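Local coordinates for putative type VI secretion protein (Escherichia coli, PDB 6SJL) that is an effector of the type VI secretion system, probably acting as a phospholipase of the alpha/beta-hydrolase class that breaks down membrane lipids, at residues L271-A276 and K298-E303; A455-A460 and E470-T475. All coordinates share one frame; numbering follows the deposited sequence.

Interaction 1 (L271-A276 and K298-E303)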
# COMPACT_ATOMS: atom_id res chain seq x y z
N LEU E 271 -26.73 27.96 -37.95
CA LEU E 271 -26.81 27.95 -39.40
C LEU E 271 -26.82 29.39 -39.88
O LEU E 271 -27.86 30.05 -39.89
CB LEU E 271 -28.03 27.18 -39.87
CG LEU E 271 -28.10 25.73 -39.40
CD1 LEU E 271 -29.35 25.07 -39.90
CD2 LEU E 271 -26.88 24.96 -39.85
N ARG E 272 -25.69 29.85 -40.29
CA ARG E 272 -25.46 31.19 -40.79
C ARG E 272 -25.79 31.25 -42.27
O ARG E 272 -25.64 30.26 -42.99
CB ARG E 272 -24.01 31.58 -40.55
CG ARG E 272 -23.67 31.61 -39.07
CD ARG E 272 -22.33 32.25 -38.79
NE ARG E 272 -21.25 31.74 -39.61
CZ ARG E 272 -20.23 32.48 -40.05
NH1 ARG E 272 -20.18 33.77 -39.75
NH2 ARG E 272 -19.27 31.94 -40.79
N PRO E 273 -26.24 32.40 -42.78
CA PRO E 273 -26.95 32.43 -44.06
C PRO E 273 -26.20 31.82 -45.24
O PRO E 273 -26.77 31.65 -46.32
CB PRO E 273 -27.19 33.92 -44.29
CG PRO E 273 -27.15 34.52 -42.96
CD PRO E 273 -26.16 33.74 -42.17
N SER E 274 -24.93 31.49 -45.06
CA SER E 274 -24.13 30.89 -46.12
C SER E 274 -23.75 29.46 -45.80
O SER E 274 -22.85 28.91 -46.44
CB SER E 274 -22.88 31.74 -46.37
OG SER E 274 -22.15 31.93 -45.17
N VAL E 275 -24.43 28.84 -44.84
CA VAL E 275 -24.13 27.47 -44.45
C VAL E 275 -24.71 26.48 -45.44
O VAL E 275 -24.24 25.34 -45.51
CB VAL E 275 -24.65 27.22 -43.03
CG1 VAL E 275 -26.14 27.03 -43.04
CG2 VAL E 275 -23.95 26.05 -42.40
N ALA E 276 -25.72 26.88 -46.21
CA ALA E 276 -26.33 26.04 -47.22
C ALA E 276 -27.21 26.93 -48.08
O ALA E 276 -27.69 27.97 -47.64
CB ALA E 276 -27.16 24.91 -46.61
N LYS E 298 -36.07 28.54 -36.39
CA LYS E 298 -37.17 29.43 -36.70
C LYS E 298 -36.70 30.88 -36.67
O LYS E 298 -35.89 31.26 -35.83
CB LYS E 298 -38.31 29.23 -35.70
CG LYS E 298 -39.60 29.88 -36.08
CD LYS E 298 -40.20 29.19 -37.27
CE LYS E 298 -41.57 29.74 -37.59
NZ LYS E 298 -42.16 29.08 -38.78
N GLY E 299 -37.20 31.68 -37.61
CA GLY E 299 -36.79 33.05 -37.76
C GLY E 299 -35.55 33.22 -38.60
O GLY E 299 -35.38 34.26 -39.24
N MET E 300 -34.68 32.22 -38.61
CA MET E 300 -33.43 32.25 -39.36
C MET E 300 -33.50 31.48 -40.68
O MET E 300 -32.94 31.94 -41.67
CB MET E 300 -32.31 31.67 -38.50
CG MET E 300 -30.99 31.63 -39.18
SD MET E 300 -30.33 33.25 -39.56
CE MET E 300 -29.33 32.80 -40.95
N TRP E 301 -34.18 30.35 -40.70
CA TRP E 301 -34.32 29.52 -41.89
C TRP E 301 -35.75 28.99 -41.94
O TRP E 301 -36.48 29.08 -40.94
CB TRP E 301 -33.33 28.35 -41.88
CG TRP E 301 -31.93 28.72 -42.19
CD1 TRP E 301 -30.90 28.83 -41.32
CD2 TRP E 301 -31.39 29.01 -43.48
NE1 TRP E 301 -29.76 29.18 -41.97
CE2 TRP E 301 -30.03 29.30 -43.31
CE3 TRP E 301 -31.93 29.05 -44.77
CZ2 TRP E 301 -29.21 29.61 -44.37
CZ3 TRP E 301 -31.11 29.37 -45.81
CH2 TRP E 301 -29.77 29.64 -45.61
N PRO E 302 -36.19 28.47 -43.08
CA PRO E 302 -37.56 27.95 -43.18
C PRO E 302 -37.75 26.71 -42.32
O PRO E 302 -37.10 25.69 -42.52
CB PRO E 302 -37.70 27.63 -44.66
CG PRO E 302 -36.74 28.50 -45.32
CD PRO E 302 -35.57 28.59 -44.41
N GLU E 303 -38.67 26.81 -41.37
CA GLU E 303 -38.97 25.72 -40.45
C GLU E 303 -40.47 25.55 -40.35
O GLU E 303 -41.19 26.53 -40.16
CB GLU E 303 -38.38 25.98 -39.08
CG GLU E 303 -38.90 25.05 -38.04
CD GLU E 303 -38.27 25.28 -36.71
OE1 GLU E 303 -37.03 25.33 -36.65
OE2 GLU E 303 -39.00 25.43 -35.71
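With CG of Trp301 set opposite its own carbonyl carbon (chi1 -75°), the indole reaches across to the loop 271-276 and presents its N-H to the backbone of Leu271. Met300, just before it, points CG away from its backbone N and then bends at chi2 (65°), which carries the methyl CE back to the same carbonyl and to Pro273. The hydrogen bond from Trp301 NE1 to Leu271 O measures 2.9 Å. Leu271 O lies near the indole plane, as the N-H requires, yet NE1 stands above the plane of the carbonyl, off its lone-pair directions, and the bond is bent to 146°. Leu271 CB packs 3.6 Å from Trp301 CD1. Farther along the ring, Trp301 CZ2 approaches Pro273 CA at 3.6 Å and Trp301 CH2 approaches Ala276 O at 3.4 Å, both obliquely, so the type I turn from Arg272 to Val275, with Ala276 after it, lies against the benzo end, Arg272 O at the ring edge. Pro273 suits the second position of that turn, where its ring restricts phi. The side chains of Pro273 and Met300 cross at about a right angle, with Pro273 CG 3.4 Å from Met300 CE; the flexible thioether can follow a rigid ring in this way. Val279 of strand 278-284 touches both Leu271 and Trp301, while helix 199-211 meets Arg272, Ser274 and Val275. The contact thus joins the loops leading into two neighbouring parallel strands, 278-284 and 303-306. One polar bond set among apolar contacts gives a partner to the indole N-H and to a buried residue's carbonyl, and probably fixes the rotation of the ring.

Interaction 2 (A455-A460 and E470-T475)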
# COMPACT_ATOMS: atom_id res chain seq x y z
N ALA E 455 -51.94 15.42 -46.50
CA ALA E 455 -50.58 15.49 -46.99
C ALA E 455 -50.42 16.59 -48.01
O ALA E 455 -49.39 17.27 -48.05
CB ALA E 455 -50.16 14.16 -47.60
N ASP E 456 -51.44 16.78 -48.86
CA ASP E 456 -51.38 17.89 -49.80
C ASP E 456 -51.37 19.22 -49.07
O ASP E 456 -50.61 20.13 -49.44
CB ASP E 456 -52.56 17.82 -50.76
CG ASP E 456 -52.27 16.96 -51.96
OD1 ASP E 456 -52.87 17.21 -53.02
OD2 ASP E 456 -51.44 16.03 -51.83
N LYS E 457 -52.19 19.37 -48.04
CA LYS E 457 -52.18 20.60 -47.27
C LYS E 457 -50.86 20.80 -46.55
O LYS E 457 -50.38 21.93 -46.42
CB LYS E 457 -53.33 20.62 -46.26
CG LYS E 457 -53.35 21.88 -45.44
CD LYS E 457 -54.67 22.14 -44.77
CE LYS E 457 -54.55 23.34 -43.86
NZ LYS E 457 -55.80 23.65 -43.11
N ALA E 458 -50.23 19.72 -46.09
CA ALA E 458 -48.94 19.85 -45.42
C ALA E 458 -47.85 20.24 -46.40
O ALA E 458 -46.96 21.03 -46.06
CB ALA E 458 -48.58 18.54 -44.73
N ILE E 459 -47.89 19.70 -47.61
CA ILE E 459 -46.95 20.13 -48.64
C ILE E 459 -47.17 21.60 -48.97
O ILE E 459 -46.22 22.36 -49.18
CB ILE E 459 -47.09 19.23 -49.88
CG1 ILE E 459 -46.41 17.90 -49.63
CG2 ILE E 459 -46.49 19.88 -51.09
CD1 ILE E 459 -46.63 16.91 -50.70
N ALA E 460 -48.43 22.03 -49.00
CA ALA E 460 -48.73 23.44 -49.21
C ALA E 460 -48.18 24.29 -48.08
O ALA E 460 -47.69 25.40 -48.31
CB ALA E 460 -50.23 23.63 -49.35
N GLU E 470 -47.06 32.60 -44.48
CA GLU E 470 -47.55 31.96 -43.27
C GLU E 470 -48.34 30.73 -43.66
O GLU E 470 -49.27 30.84 -44.47
CB GLU E 470 -48.42 32.92 -42.47
CG GLU E 470 -48.44 32.62 -40.99
CD GLU E 470 -47.13 32.99 -40.32
OE1 GLU E 470 -46.86 32.46 -39.22
OE2 GLU E 470 -46.38 33.80 -40.89
N PRO E 471 -48.01 29.56 -43.13
CA PRO E 471 -48.75 28.36 -43.52
C PRO E 471 -50.19 28.45 -43.06
O PRO E 471 -50.48 28.94 -41.96
CB PRO E 471 -48.00 27.24 -42.81
CG PRO E 471 -47.43 27.90 -41.62
CD PRO E 471 -47.05 29.28 -42.06
N GLN E 472 -51.10 27.99 -43.90
CA GLN E 472 -52.50 27.87 -43.51
C GLN E 472 -52.63 26.70 -42.55
O GLN E 472 -52.52 25.54 -42.97
CB GLN E 472 -53.39 27.69 -44.73
CG GLN E 472 -54.85 27.56 -44.38
CD GLN E 472 -55.72 27.45 -45.60
OE1 GLN E 472 -55.23 27.49 -46.73
NE2 GLN E 472 -57.02 27.29 -45.39
N ALA E 473 -52.86 26.99 -41.28
CA ALA E 473 -52.87 25.96 -40.26
C ALA E 473 -53.97 24.94 -40.51
O ALA E 473 -54.90 25.15 -41.28
CB ALA E 473 -53.04 26.58 -38.87
N PHE E 474 -53.83 23.80 -39.85
CA PHE E 474 -54.81 22.73 -39.97
C PHE E 474 -56.04 23.05 -39.12
O PHE E 474 -55.91 23.44 -37.95
CB PHE E 474 -54.20 21.41 -39.53
CG PHE E 474 -53.30 20.80 -40.54
CD1 PHE E 474 -53.80 20.37 -41.74
CD2 PHE E 474 -51.96 20.64 -40.29
CE1 PHE E 474 -52.99 19.79 -42.68
CE2 PHE E 474 -51.14 20.07 -41.23
CZ PHE E 474 -51.66 19.64 -42.42
N THR E 475 -57.22 22.90 -39.70
CA THR E 475 -58.44 23.15 -38.95
C THR E 475 -58.62 22.09 -37.88
O THR E 475 -58.06 21.00 -37.95
CB THR E 475 -59.66 23.18 -39.87
OG1 THR E 475 -59.97 21.85 -40.29
CG2 THR E 475 -59.39 24.04 -41.07
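This is a helix-to-loop contact in which helix 452-466 packs against the connection that doubles back from it towards helix 476-483, and one long side chain, Lys457, does most of the work. Its CG lies anti to the backbone N (chi1 180°) and the chain stays extended to the ammonium, spanning the gap from helix to loop. Along the way the methylenes run beside Phe474, the two side chains passing in opposite directions: Lys457 CG is 3.5 Å from Phe474 CE1, and Lys457 CD is 3.6 Å from Phe474 CD1. The approach to the ring is oblique and apolar, made by carbon rather than by the charge. Beyond it, Lys457 NZ hydrogen-bonds to Ala473 O from above the carbonyl plane; the modelled separation of 2.5 Å is too short to trust in detail. Gln472 O also borders Lys457 CE. Ala458, small enough to let the aromatic ring lie close to the helix, meets Phe474 CZ through Ala458 CB at 4.0 Å. Its other neighbours are Val419 and Val423 of helix 417-430, whereas Phe474 also touches Leu454 and Gln461 of its partner helix and Leu479 and Ile482 of the next, so the ring lies between helix 452-466 and helix 476-483. Glu478, at the start of that last helix, forms a salt bridge with Lys457 NZ and accepts a hydrogen bond from Thr475 OG1. Lysine therefore serves twice: its methylenes pack alongside an aromatic ring, and its ammonium, probably kept protonated by the carboxylate and the loop carbonyl, ties the loop to both helices.

Interactions 1 and 2 follow one another along the chain, their centres 21 Å apart and their nearest atoms about 6 Å apart, without touching. One connection runs through the end of interaction 1: Glu303 opens strand 303-306, and just beyond that strand Pro307 packs on Phe474 of interaction 2. Interaction 1 thus belongs to the loops of the central, largely parallel sheet, while interaction 2 packs helix 452-466 on the loop that follows it. Ser197, His310 and Asp245 probably form a catalytic triad, as in alpha/beta hydrolases. Asp245 follows strand 237-243, on which Leu271 packs, and His310 comes three residues after Pro307.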